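Local coordinates for protein SAWADEE HOMEODOMAIN HOMOLOG 1 (Arabidopsis thaliana, PDB 4IUP), which binds methylated histone H3 tails through its SAWADEE domain and acts with RNA polymerase IV in RNA-directed DNA methylation, at residues 90-99 with 109-117; 16-24 with 32-40. The protein carries 2 engineered substitutions. All coordinates share one frame; numbering follows the deposited sequence.

Interaction 1: 90-99 with 109-117. Engineered in segment 90-99: Met95 (natural residue Leu). With ZN (zinc ion), chain D.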
loop_
_atom_site.group_PDB
_atom_site.type_symbol
_atom_site.label_atom_id
_atom_site.label_comp_id
_atom_site.label_asym_id
_atom_site.label_seq_id
_atom_site.Cartn_x
_atom_site.Cartn_y
_atom_site.Cartn_z
ATOM N N CYS A 90 3.543 -2.800 2.227
ATOM C CA CYS A 90 2.653 -3.236 3.304
ATOM C C CYS A 90 1.840 -2.074 3.854
ATOM O O CYS A 90 2.306 -0.933 3.874
ATOM C CB CYS A 90 3.482 -3.800 4.474
ATOM S SG CYS A 90 4.585 -5.129 4.038
ATOM N N ASP A 91 0.644 -2.368 4.351
ATOM C CA ASP A 91 -0.192 -1.339 4.967
ATOM C C ASP A 91 0.332 -0.923 6.337
ATOM O O ASP A 91 0.741 -1.760 7.145
ATOM C CB ASP A 91 -1.643 -1.813 5.084
ATOM C CG ASP A 91 -2.391 -1.721 3.764
ATOM O OD1 ASP A 91 -1.861 -1.104 2.810
ATOM O OD2 ASP A 91 -3.513 -2.257 3.681
ATOM N N GLY A 92 0.317 0.381 6.583
ATOM C CA GLY A 92 0.666 0.925 7.887
ATOM C C GLY A 92 -0.192 2.141 8.168
ATOM O O GLY A 92 -0.867 2.653 7.272
ATOM N N HIS A 93 -0.178 2.600 9.413
ATOM C CA HIS A 93 -0.877 3.826 9.767
ATOM C C HIS A 93 0.113 4.842 10.291
ATOM O O HIS A 93 1.010 4.496 11.051
ATOM C CB HIS A 93 -1.979 3.553 10.794
ATOM C CG HIS A 93 -3.149 2.816 10.225
ATOM N ND1 HIS A 93 -3.221 1.440 10.203
ATOM C CD2 HIS A 93 -4.278 3.264 9.626
ATOM C CE1 HIS A 93 -4.354 1.071 9.630
ATOM N NE2 HIS A 93 -5.012 2.159 9.267
ATOM N N VAL A 94 -0.048 6.096 9.883
ATOM C CA VAL A 94 0.835 7.164 10.347
ATOM C C VAL A 94 0.541 7.451 11.817
ATOM O O VAL A 94 -0.605 7.739 12.176
ATOM C CB VAL A 94 0.657 8.452 9.521
ATOM C CG1 VAL A 94 1.579 9.552 10.045
ATOM C CG2 VAL A 94 0.924 8.183 8.033
HETATM N N MSE A 95 1.575 7.364 12.657
HETATM C CA MSE A 95 1.440 7.559 14.106
HETATM C C MSE A 95 1.894 8.948 14.544
HETATM O O MSE A 95 1.377 9.506 15.515
HETATM C CB MSE A 95 2.256 6.511 14.874
HETATM C CG MSE A 95 1.997 5.070 14.466
HETATM SE SE MSE A 95 0.106 4.575 14.541
HETATM C CE MSE A 95 -0.147 4.671 16.480
ATOM N N ASN A 96 2.870 9.490 13.821
ATOM C CA ASN A 96 3.534 10.734 14.194
ATOM C C ASN A 96 4.171 11.318 12.949
ATOM O O ASN A 96 4.636 10.571 12.088
ATOM C CB ASN A 96 4.618 10.444 15.239
ATOM C CG ASN A 96 5.401 11.671 15.627
ATOM O OD1 ASN A 96 6.509 11.898 15.131
ATOM N ND2 ASN A 96 4.830 12.484 16.508
ATOM N N ILE A 97 4.187 12.647 12.850
ATOM C CA ILE A 97 4.871 13.329 11.748
ATOM C C ILE A 97 5.779 14.427 12.291
ATOM O O ILE A 97 5.315 15.346 12.975
ATOM C CB ILE A 97 3.880 13.937 10.721
ATOM C CG1 ILE A 97 2.894 12.879 10.222
ATOM C CG2 ILE A 97 4.634 14.571 9.537
ATOM C CD1 ILE A 97 1.709 13.447 9.465
ATOM N N LYS A 98 7.070 14.316 11.989
ATOM C CA LYS A 98 8.018 15.386 12.250
ATOM C C LYS A 98 8.161 16.204 10.970
ATOM O O LYS A 98 8.746 15.736 9.989
ATOM C CB LYS A 98 9.363 14.810 12.678
ATOM C CG LYS A 98 10.216 15.751 13.525
ATOM C CD LYS A 98 11.571 15.128 13.877
ATOM C CE LYS A 98 11.454 13.692 14.416
ATOM N NZ LYS A 98 10.791 13.600 15.752
ATOM N N ARG A 99 7.605 17.416 10.984
ATOM C CA ARG A 99 7.559 18.263 9.796
ATOM C C ARG A 99 8.896 18.958 9.590
ATOM O O ARG A 99 9.477 19.492 10.539
ATOM C CB ARG A 99 6.431 19.303 9.904
ATOM C CG ARG A 99 5.019 18.717 9.871
ATOM C CD ARG A 99 4.665 18.159 8.495
ATOM N NE ARG A 99 3.300 17.628 8.434
ATOM C CZ ARG A 99 2.812 16.945 7.402
ATOM N NH1 ARG A 99 3.574 16.695 6.341
ATOM N NH2 ARG A 99 1.562 16.507 7.426
ATOM N N CYS A 109 10.051 15.609 5.620
ATOM C CA CYS A 109 9.236 15.254 6.777
ATOM C C CYS A 109 9.462 13.779 7.119
ATOM O O CYS A 109 9.782 12.964 6.229
ATOM C CB CYS A 109 7.751 15.534 6.516
ATOM S SG CYS A 109 7.375 17.276 6.179
ATOM N N VAL A 110 9.335 13.445 8.402
ATOM C CA VAL A 110 9.524 12.068 8.865
ATOM C C VAL A 110 8.200 11.505 9.391
ATOM O O VAL A 110 7.604 12.051 10.319
ATOM C CB VAL A 110 10.626 11.961 9.957
ATOM C CG1 VAL A 110 10.830 10.506 10.386
ATOM C CG2 VAL A 110 11.945 12.548 9.464
ATOM N N PHE A 111 7.759 10.407 8.786
ATOM C CA PHE A 111 6.479 9.796 9.112
ATOM C C PHE A 111 6.746 8.505 9.865
ATOM O O PHE A 111 7.317 7.566 9.307
ATOM C CB PHE A 111 5.675 9.515 7.834
ATOM C CG PHE A 111 5.461 10.736 6.965
ATOM C CD1 PHE A 111 4.309 11.511 7.099
ATOM C CD2 PHE A 111 6.414 11.106 6.014
ATOM C CE1 PHE A 111 4.109 12.646 6.305
ATOM C CE2 PHE A 111 6.231 12.241 5.217
ATOM C CZ PHE A 111 5.070 13.010 5.358
ATOM N N LEU A 112 6.367 8.469 11.139
ATOM C CA LEU A 112 6.451 7.227 11.902
ATOM C C LEU A 112 5.211 6.402 11.569
ATOM O O LEU A 112 4.079 6.850 11.787
ATOM C CB LEU A 112 6.550 7.499 13.407
ATOM C CG LEU A 112 6.581 6.270 14.331
ATOM C CD1 LEU A 112 7.937 5.592 14.286
ATOM C CD2 LEU A 112 6.216 6.660 15.760
ATOM N N VAL A 113 5.423 5.215 11.008
ATOM C CA VAL A 113 4.305 4.348 10.658
ATOM C C VAL A 113 4.300 3.112 11.538
ATOM O O VAL A 113 5.353 2.664 11.994
ATOM C CB VAL A 113 4.267 3.967 9.134
ATOM C CG1 VAL A 113 4.405 5.213 8.257
ATOM C CG2 VAL A 113 5.333 2.932 8.768
ATOM N N ARG A 114 3.105 2.597 11.806
ATOM C CA ARG A 114 2.953 1.323 12.482
ATOM C C ARG A 114 2.330 0.343 11.504
ATOM O O ARG A 114 1.219 0.568 11.009
ATOM C CB ARG A 114 2.069 1.466 13.717
ATOM C CG ARG A 114 1.911 0.176 14.510
ATOM C CD ARG A 114 1.105 0.420 15.779
ATOM N NE ARG A 114 1.828 1.252 16.740
ATOM C CZ ARG A 114 1.437 1.454 17.998
ATOM N NH1 ARG A 114 0.333 0.881 18.459
ATOM N NH2 ARG A 114 2.154 2.231 18.797
ATOM N N TYR A 115 3.057 -0.734 11.222
ATOM C CA TYR A 115 2.595 -1.747 10.279
ATOM C C TYR A 115 1.417 -2.530 10.824
ATOM O O TYR A 115 1.420 -2.961 11.978
ATOM C CB TYR A 115 3.737 -2.684 9.885
ATOM C CG TYR A 115 4.778 -1.980 9.057
ATOM C CD1 TYR A 115 4.487 -1.556 7.758
ATOM C CD2 TYR A 115 6.051 -1.727 9.567
ATOM C CE1 TYR A 115 5.435 -0.897 6.990
ATOM C CE2 TYR A 115 7.011 -1.068 8.802
ATOM C CZ TYR A 115 6.692 -0.655 7.517
ATOM O OH TYR A 115 7.638 -0.012 6.757
ATOM N N GLU A 116 0.423 -2.690 9.993
ATOM C CA GLU A 116 -0.795 -3.311 10.395
ATOM C C GLU A 116 -0.601 -4.783 10.836
ATOM O O GLU A 116 -1.111 -5.180 11.857
ATOM C CB GLU A 116 -1.786 -3.151 9.269
ATOM C CG GLU A 116 -3.205 -3.187 9.697
ATOM C CD GLU A 116 -4.153 -3.099 8.559
ATOM O OE1 GLU A 116 -4.045 -3.915 7.629
ATOM O OE2 GLU A 116 -5.004 -2.209 8.590
ATOM N N LEU A 117 0.175 -5.554 10.076
ATOM C CA LEU A 117 0.312 -6.996 10.297
ATOM C C LEU A 117 1.058 -7.386 11.577
ATOM O O LEU A 117 0.512 -8.095 12.424
ATOM C CB LEU A 117 0.954 -7.677 9.078
ATOM C CG LEU A 117 1.230 -9.185 9.169
ATOM C CD1 LEU A 117 -0.065 -9.998 9.091
ATOM C CD2 LEU A 117 2.212 -9.620 8.086
HETATM ZN ZN ZN D . 7.076 17.358 3.867
HETATM O O HOH W 1 1.127 -4.665 7.275
HETATM O O HOH W 2 -3.330 -4.670 4.426
HETATM O O HOH W 3 -5.536 -2.173 5.734
HETATM O O HOH W 4 -1.370 0.139 11.611
HETATM O O HOH W 5 8.065 11.111 13.060
#
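Ile97 and Phe111 face each other as a non-hydrogen-bonded antiparallel pair, and near them Arg99 reaches back toward Cys109, just ahead of strand 110-115. Its CB leaves the backbone on the side away from residues 109-117, but CG stands beside the backbone N and a bend at chi2 (-69°) folds the chain back. CD then lies 3.7 Å from Cys109 SG. The guanidinium presents its edge to that sulfur, takes Ile97 CG2 over one face, and brings NH1 to 4.1 Å from Phe111 CE1, its plane nearly perpendicular (87°) to the ring. NH1 hydrogen-bonds outside the pair, to the carbonyl of Cys68, NH2 makes a weak bond to that of Val71, and this probably fixes the group's rotation. Cys109 SG binds the zinc ion at 2.3 Å.

Further along, Met95, engineered and present as selenomethionine, bends at chi2 and chi3 so that CE sits 3.9 Å from Arg114 CZ, over the centre of the guanidinium face; Glu121 holds that arginine's NE in a salt bridge. The backbone of Met95 donates a nearly straight bond to Leu112 O (2.7 Å), while Asn96 O accepts from Leu112 N. Two residues therefore face one, a classic beta bulge. At the other end Glu116 OE2 meets the edge of the His93 ring, 3.5 Å from CE1, and a water joins His93 ND1 to Arg114 O, 2.7 Å from each. The whole is a bulged antiparallel beta hairpin whose connection end delivers Cys109 to the zinc site completed by Cys68, His102 and Cys107.

Interaction 2: 16-24 with 32-40. With CVM (cymal-4), chain E.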
loop_
_atom_site.group_PDB
_atom_site.type_symbol
_atom_site.label_atom_id
_atom_site.label_comp_id
_atom_site.label_asym_id
_atom_site.label_seq_id
_atom_site.Cartn_x
_atom_site.Cartn_y
_atom_site.Cartn_z
ATOM N N TRP A 16 1.059 -6.029 -0.880
ATOM C CA TRP A 16 0.276 -5.584 -2.046
ATOM C C TRP A 16 1.110 -5.511 -3.323
ATOM O O TRP A 16 2.268 -5.073 -3.295
ATOM C CB TRP A 16 -0.381 -4.226 -1.779
ATOM C CG TRP A 16 -1.422 -4.275 -0.701
ATOM C CD1 TRP A 16 -1.215 -4.140 0.646
ATOM C CD2 TRP A 16 -2.828 -4.490 -0.872
ATOM N NE1 TRP A 16 -2.405 -4.249 1.319
ATOM C CE2 TRP A 16 -3.413 -4.464 0.413
ATOM C CE3 TRP A 16 -3.654 -4.699 -1.991
ATOM C CZ2 TRP A 16 -4.785 -4.647 0.615
ATOM C CZ3 TRP A 16 -5.021 -4.875 -1.789
ATOM C CH2 TRP A 16 -5.570 -4.847 -0.491
ATOM N N TYR A 17 0.516 -5.947 -4.431
ATOM C CA TYR A 17 1.181 -5.954 -5.741
ATOM C C TYR A 17 0.269 -5.357 -6.815
ATOM O O TYR A 17 -0.945 -5.576 -6.796
ATOM C CB TYR A 17 1.585 -7.384 -6.119
ATOM C CG TYR A 17 2.597 -7.990 -5.166
ATOM C CD1 TYR A 17 2.185 -8.700 -4.031
ATOM C CD2 TYR A 17 3.962 -7.844 -5.393
ATOM C CE1 TYR A 17 3.124 -9.253 -3.141
ATOM C CE2 TYR A 17 4.912 -8.388 -4.507
ATOM C CZ TYR A 17 4.481 -9.089 -3.389
ATOM O OH TYR A 17 5.413 -9.629 -2.521
ATOM N N ASP A 18 0.851 -4.612 -7.753
ATOM C CA ASP A 18 0.081 -4.052 -8.866
ATOM C C ASP A 18 -0.492 -5.152 -9.761
ATOM O O ASP A 18 0.216 -6.089 -10.135
ATOM C CB ASP A 18 0.939 -3.102 -9.702
ATOM C CG ASP A 18 1.252 -1.807 -8.986
ATOM O OD1 ASP A 18 0.574 -1.486 -7.990
ATOM O OD2 ASP A 18 2.183 -1.098 -9.431
ATOM N N VAL A 19 -1.775 -5.023 -10.097
ATOM C CA VAL A 19 -2.464 -5.976 -10.964
ATOM C C VAL A 19 -2.357 -5.506 -12.412
ATOM O O VAL A 19 -2.696 -4.365 -12.724
ATOM C CB VAL A 19 -3.953 -6.116 -10.586
ATOM C CG1 VAL A 19 -4.680 -7.046 -11.568
ATOM C CG2 VAL A 19 -4.096 -6.630 -9.154
ATOM N N SER A 20 -1.874 -6.390 -13.281
ATOM C CA SER A 20 -1.813 -6.116 -14.717
ATOM C C SER A 20 -3.164 -6.421 -15.383
ATOM O O SER A 20 -3.649 -5.654 -16.227
ATOM C CB SER A 20 -0.685 -6.934 -15.359
ATOM O OG SER A 20 -0.686 -6.776 -16.765
ATOM N N SER A 21 -3.768 -7.541 -14.998
ATOM C CA SER A 21 -5.091 -7.909 -15.486
ATOM C C SER A 21 -5.748 -8.972 -14.611
ATOM O O SER A 21 -5.095 -9.599 -13.766
ATOM C CB SER A 21 -5.020 -8.391 -16.941
ATOM O OG SER A 21 -4.258 -9.580 -17.056
ATOM N N PHE A 22 -7.046 -9.158 -14.837
ATOM C CA PHE A 22 -7.856 -10.152 -14.147
ATOM C C PHE A 22 -8.235 -11.237 -15.148
ATOM O O PHE A 22 -8.699 -10.940 -16.253
ATOM C CB PHE A 22 -9.111 -9.487 -13.573
ATOM C CG PHE A 22 -8.820 -8.395 -12.570
ATOM C CD1 PHE A 22 -8.524 -7.098 -12.994
ATOM C CD2 PHE A 22 -8.859 -8.658 -11.201
ATOM C CE1 PHE A 22 -8.261 -6.082 -12.069
ATOM C CE2 PHE A 22 -8.602 -7.645 -10.267
ATOM C CZ PHE A 22 -8.298 -6.358 -10.702
ATOM N N LEU A 23 -8.040 -12.494 -14.759
ATOM C CA LEU A 23 -8.163 -13.615 -15.694
ATOM C C LEU A 23 -9.479 -14.385 -15.584
ATOM O O LEU A 23 -10.079 -14.765 -16.599
ATOM C CB LEU A 23 -6.981 -14.575 -15.512
ATOM C CG LEU A 23 -5.575 -13.972 -15.653
ATOM C CD1 LEU A 23 -4.535 -15.004 -15.272
ATOM C CD2 LEU A 23 -5.310 -13.445 -17.058
ATOM N N THR A 24 -9.914 -14.622 -14.350
ATOM C CA THR A 24 -11.107 -15.414 -14.084
ATOM C C THR A 24 -11.524 -15.222 -12.626
ATOM O O THR A 24 -10.904 -14.446 -11.892
ATOM C CB THR A 24 -10.913 -16.927 -14.469
ATOM O OG1 THR A 24 -12.136 -17.655 -14.282
ATOM C CG2 THR A 24 -9.790 -17.581 -13.675
ATOM N N GLU A 32 -17.204 -17.246 -0.423
ATOM C CA GLU A 32 -16.222 -16.200 -0.733
ATOM C C GLU A 32 -15.898 -16.124 -2.221
ATOM O O GLU A 32 -15.650 -17.146 -2.872
ATOM C CB GLU A 32 -14.932 -16.384 0.069
ATOM C CG GLU A 32 -14.998 -15.836 1.487
ATOM C CD GLU A 32 -15.604 -16.818 2.468
ATOM O OE1 GLU A 32 -14.955 -17.850 2.746
ATOM O OE2 GLU A 32 -16.720 -16.552 2.973
ATOM N N LEU A 33 -15.909 -14.910 -2.743
ATOM C CA LEU A 33 -15.553 -14.679 -4.108
ATOM C C LEU A 33 -14.073 -14.313 -4.259
ATOM O O LEU A 33 -13.598 -13.431 -3.614
ATOM C CB LEU A 33 -16.442 -13.580 -4.682
ATOM C CG LEU A 33 -16.223 -13.113 -6.105
ATOM C CD1 LEU A 33 -16.853 -14.077 -7.100
ATOM C CD2 LEU A 33 -16.753 -11.701 -6.340
ATOM N N GLU A 34 -13.380 -15.025 -5.130
ATOM C CA GLU A 34 -11.977 -14.744 -5.423
ATOM C C GLU A 34 -11.796 -14.498 -6.918
ATOM O O GLU A 34 -12.539 -15.045 -7.735
ATOM C CB GLU A 34 -11.079 -15.900 -4.971
ATOM C CG GLU A 34 -11.028 -16.119 -3.449
ATOM C CD GLU A 34 -10.021 -17.195 -3.027
ATOM O OE1 GLU A 34 -9.652 -18.043 -3.865
ATOM O OE2 GLU A 34 -9.600 -17.190 -1.846
ATOM N N VAL A 35 -10.821 -13.664 -7.267
ATOM C CA VAL A 35 -10.444 -13.458 -8.664
ATOM C C VAL A 35 -9.006 -13.922 -8.881
ATOM O O VAL A 35 -8.182 -13.847 -7.969
ATOM C CB VAL A 35 -10.598 -11.982 -9.132
ATOM C CG1 VAL A 35 -12.057 -11.644 -9.367
ATOM C CG2 VAL A 35 -9.962 -10.992 -8.132
ATOM N N ARG A 36 -8.719 -14.412 -10.079
ATOM C CA ARG A 36 -7.356 -14.784 -10.439
ATOM C C ARG A 36 -6.687 -13.600 -11.117
ATOM O O ARG A 36 -7.167 -13.109 -12.145
ATOM C CB ARG A 36 -7.343 -16.019 -11.338
ATOM C CG ARG A 36 -5.944 -16.539 -11.666
ATOM C CD ARG A 36 -5.941 -18.051 -11.733
ATOM N NE ARG A 36 -4.642 -18.617 -12.096
ATOM C CZ ARG A 36 -3.717 -19.026 -11.227
ATOM N NH1 ARG A 36 -3.911 -18.917 -9.916
ATOM N NH2 ARG A 36 -2.581 -19.547 -11.677
ATOM N N VAL A 37 -5.587 -13.126 -10.533
ATOM C CA VAL A 37 -4.930 -11.926 -11.050
ATOM C C VAL A 37 -3.577 -12.227 -11.668
ATOM O O VAL A 37 -2.871 -13.139 -11.236
ATOM C CB VAL A 37 -4.780 -10.808 -9.977
ATOM C CG1 VAL A 37 -6.150 -10.271 -9.561
ATOM C CG2 VAL A 37 -4.001 -11.302 -8.767
ATOM N N ARG A 38 -3.234 -11.453 -12.689
ATOM C CA ARG A 38 -1.897 -11.472 -13.254
ATOM C C ARG A 38 -1.213 -10.197 -12.797
ATOM O O ARG A 38 -1.769 -9.108 -12.939
ATOM C CB ARG A 38 -1.955 -11.545 -14.781
ATOM C CG ARG A 38 -0.582 -11.521 -15.454
ATOM C CD ARG A 38 -0.623 -12.216 -16.801
ATOM N NE ARG A 38 -0.781 -13.659 -16.648
ATOM C CZ ARG A 38 -1.305 -14.462 -17.569
ATOM N NH1 ARG A 38 -1.738 -13.970 -18.726
ATOM N NH2 ARG A 38 -1.401 -15.761 -17.328
ATOM N N PHE A 39 -0.022 -10.333 -12.226
ATOM C CA PHE A 39 0.674 -9.187 -11.641
ATOM C C PHE A 39 1.505 -8.422 -12.664
ATOM O O PHE A 39 1.958 -8.995 -13.658
ATOM C CB PHE A 39 1.539 -9.632 -10.460
ATOM C CG PHE A 39 0.749 -10.212 -9.324
ATOM C CD1 PHE A 39 -0.067 -9.400 -8.539
ATOM C CD2 PHE A 39 0.808 -11.573 -9.047
ATOM C CE1 PHE A 39 -0.801 -9.926 -7.487
ATOM C CE2 PHE A 39 0.077 -12.115 -7.994
ATOM C CZ PHE A 39 -0.730 -11.287 -7.207
ATOM N N SER A 40 1.673 -7.121 -12.422
ATOM C CA SER A 40 2.494 -6.260 -13.271
ATOM C C SER A 40 3.946 -6.726 -13.291
ATOM O O SER A 40 4.453 -7.208 -12.280
ATOM C CB SER A 40 2.432 -4.813 -12.784
ATOM O OG SER A 40 1.134 -4.277 -12.963
HETATM C C1 CVM E . -13.468 -4.299 -6.958
HETATM C C2 CVM E . -12.569 -5.356 -7.590
HETATM C C3 CVM E . -12.491 -5.165 -9.101
HETATM C C4 CVM E . -12.741 -6.492 -9.823
HETATM C C6 CVM E . -12.510 -6.428 -11.345
HETATM C C7 CVM E . -13.819 -6.757 -12.084
HETATM C C8 CVM E . -13.778 -6.382 -13.580
HETATM C C9 CVM E . -12.350 -6.148 -14.102
HETATM C C10 CVM E . -11.596 -5.078 -13.292
HETATM C C11 CVM E . -11.978 -5.059 -11.804
HETATM O O12 CVM E . -12.636 -3.259 -6.423
HETATM C C13 CVM E . -12.720 -3.129 -4.978
HETATM O O14 CVM E . -13.706 -3.987 -4.321
HETATM C C15 CVM E . -13.637 -3.902 -2.864
HETATM C C16 CVM E . -13.782 -2.457 -2.340
HETATM C C17 CVM E . -13.002 -1.397 -3.145
HETATM C C18 CVM E . -13.027 -1.659 -4.660
HETATM C C19 CVM E . -14.728 -4.777 -2.218
HETATM O O20 CVM E . -15.854 -4.897 -3.095
HETATM O O21 CVM E . -13.550 -0.098 -2.882
HETATM O O22 CVM E . -12.068 -0.821 -5.313
HETATM O O23 CVM E . -13.298 -2.413 -0.991
HETATM O O HOH W 6 2.498 -1.161 -12.365
#
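Backbone hydrogen bonds set the register between Ser20, Ser21 and Arg38. Arg38 O accepts twice, from Ser20 N at 2.7 Å and more distantly from Ser21 N at 3.3 Å; both amides share one carbonyl, the mark of a classic bulge. Arg38 N returns a straight bond (176°) to Ser21 O. Leu23 N donates to Arg36 O.

Apolar packing centres on Phe22. With CG opposite the carbonyl carbon (chi1 -61°) and chi2 at 83°, its ring turns one face to the cyclohexyl group of cymal-4, C10 lying 3.7 Å from Phe22 CD1, and the other to Val19 CG1. Val37 lies alongside, its CG1 3.6 Å from Phe22 CD2, and Val35 CG2 meets the ring edge. With an alanine here, the cyclohexyl group would probably lose the flat surface it lies against, Val37 CG1 its neighbour alongside, and Val19 CG1 the ring separating it from the detergent.

Among the aromatics, Tyr17 turns its edge toward the face of Phe39 in a T-shaped pair, centroids 5.8 Å apart.

Where charge meets carbon, Leu23 CD1 lies over a guanidinium face, 3.8 Å from Arg38 NH2, which is salt-bridged to Asp47. This beta hairpin contributes Phe22 to the cymal-4 pocket, which Phe6, Val52 and Val56 also line.

How the interactions relate
From the N terminus, the chain first turns back on itself in interaction 2, where strand 33-39 returns along strand 16-27 and closes a short loop. It then runs through strand 48-51, helix 52-55 and strand 56-62, passes Cys68, and enters strand 76-83. Interaction 1 closes the second loop, the one carrying His102 and Cys107. The two hairpins follow in series, neither nesting nor crossing, with centres about 27 Å apart on opposite sides of the chain's centre. Both belong to the same antiparallel sheet within the SAWADEE domain, one on the detergent side and one on the zinc side. They touch where Trp16 NE1 packs 3.3 Å from Asp91 OD2.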